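Local coordinates for protein P35 antigen (Borrelia burgdorferi, PDB 4ALY) that is an outer surface lipoprotein of the Lyme disease agent, critical for infection after a tick bite, at residues 217-220 with 221-225. Sequence-based numbering, arbitrary orientation.
Sequences KEKW and LKDTD
Leu221, Lys222 and Asp223 donate their backbone N-H groups to the carbonyls of Lys217, Glu218 and Lys219, the i+4 to i backbone hydrogen bonds of an alpha helix, at N to O distances of 2.7, 2.9 and 2.8 Å respectively. The fourth bond differs: Thr224 N makes only a weak bond to Trp220 O, 3.3 Å long, with an N-H...O angle of 131°. That same carbonyl also accepts the hydroxyl of Thr224, modelled at 2.5 Å from OG1 to Trp220 O, shorter than such a bond normally is, so the exact length is doubtful. With chi1 at -58°, OG1 sits beside its own backbone N and is turned back along the helix, which also sets it 4.2 Å above one face of the indole, over its centre. The ring reaches across to helix 163-189, where it touches Thr169, Leu170 and Arg173, and its NE1 bonds to Ser138.

CD1 of Leu221 lies against CG of Lys217 at 3.9 Å, while the extended lysine chain carries NZ on to Gln178 and the Thr137 carbonyl. Lys219 passes its CE 3.9 Å from OD2 of Asp223, but its NZ stops short of a salt bridge; OD2 pairs instead with Arg173. Threonine hydroxyls bonded back to the i-4 carbonyl are common in regular alpha helices; buried Trp220 and Thr224 against exposed Glu218, Lys219 and Lys222 mark this one, 200-233, as amphipathic, packed on 163-189 in this Borrelia family's all-helical fold.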
# COMPACT_ATOMS: atom_id res chain seq x y z
N LYS A 217 -0.80 3.76 6.00
CA LYS A 217 -1.81 2.72 5.67
C LYS A 217 -3.17 3.11 6.21
O LYS A 217 -4.19 2.99 5.51
CB LYS A 217 -1.44 1.38 6.28
CG LYS A 217 -2.38 0.27 5.83
CD LYS A 217 -1.78 -1.11 6.02
CE LYS A 217 -2.74 -2.19 5.54
NZ LYS A 217 -1.94 -3.46 5.51
N GLU A 218 -3.20 3.57 7.46
CA GLU A 218 -4.48 3.83 8.14
C GLU A 218 -5.26 4.93 7.45
O GLU A 218 -6.46 4.90 7.40
CB GLU A 218 -4.25 4.22 9.60
CG GLU A 218 -5.47 4.07 10.44
CD GLU A 218 -5.89 2.63 10.51
OE1 GLU A 218 -4.97 1.77 10.67
OE2 GLU A 218 -7.13 2.37 10.37
N LYS A 219 -4.55 5.90 6.89
CA LYS A 219 -5.25 6.99 6.26
C LYS A 219 -5.71 6.55 4.86
O LYS A 219 -6.74 7.00 4.37
CB LYS A 219 -4.33 8.21 6.20
CG LYS A 219 -5.12 9.46 5.88
CD LYS A 219 -4.21 10.51 5.30
CE LYS A 219 -5.04 11.76 4.95
NZ LYS A 219 -4.12 12.70 4.25
N TRP A 220 -4.96 5.65 4.23
CA TRP A 220 -5.38 4.97 2.97
C TRP A 220 -6.60 4.14 3.23
O TRP A 220 -7.53 4.13 2.44
CB TRP A 220 -4.22 4.14 2.44
CG TRP A 220 -4.52 3.12 1.37
CD1 TRP A 220 -4.40 1.75 1.46
CD2 TRP A 220 -4.96 3.36 -0.03
NE1 TRP A 220 -4.71 1.14 0.27
CE2 TRP A 220 -5.08 2.05 -0.65
CE3 TRP A 220 -5.25 4.51 -0.80
CZ2 TRP A 220 -5.47 1.91 -1.99
CZ3 TRP A 220 -5.64 4.35 -2.15
CH2 TRP A 220 -5.77 3.09 -2.72
N LEU A 221 -6.64 3.48 4.38
CA LEU A 221 -7.82 2.67 4.71
C LEU A 221 -9.00 3.57 4.97
O LEU A 221 -10.12 3.27 4.53
CB LEU A 221 -7.58 1.75 5.93
CG LEU A 221 -6.58 0.56 5.78
CD1 LEU A 221 -6.09 0.04 7.14
CD2 LEU A 221 -7.25 -0.54 4.98
N LYS A 222 -8.75 4.66 5.69
CA LYS A 222 -9.81 5.66 5.96
C LYS A 222 -10.35 6.40 4.69
O LYS A 222 -11.59 6.61 4.51
CB LYS A 222 -9.32 6.63 7.05
CG LYS A 222 -10.33 7.71 7.44
CD LYS A 222 -10.00 9.07 6.81
CE LYS A 222 -9.89 10.16 7.90
NZ LYS A 222 -11.20 10.77 8.28
N ASP A 223 -9.45 6.83 3.81
CA ASP A 223 -9.96 7.55 2.62
C ASP A 223 -10.76 6.61 1.72
O ASP A 223 -11.66 7.05 1.03
CB ASP A 223 -8.84 8.26 1.81
CG ASP A 223 -8.19 9.43 2.56
OD1 ASP A 223 -8.82 10.02 3.44
OD2 ASP A 223 -7.01 9.75 2.26
N THR A 224 -10.50 5.31 1.83
CA THR A 224 -11.08 4.29 0.96
C THR A 224 -12.47 4.06 1.39
O THR A 224 -13.37 4.00 0.57
CB THR A 224 -10.43 2.89 1.10
OG1 THR A 224 -9.06 2.98 0.84
CG2 THR A 224 -10.92 2.04 0.06
N ASP A 225 -12.64 3.86 2.69
CA ASP A 225 -13.95 3.68 3.30
C ASP A 225 -14.79 4.93 3.07
O ASP A 225 -15.96 4.80 2.78
CB ASP A 225 -13.81 3.46 4.81
CG ASP A 225 -13.12 2.13 5.16
OD1 ASP A 225 -13.33 1.10 4.45
OD2 ASP A 225 -12.43 2.09 6.19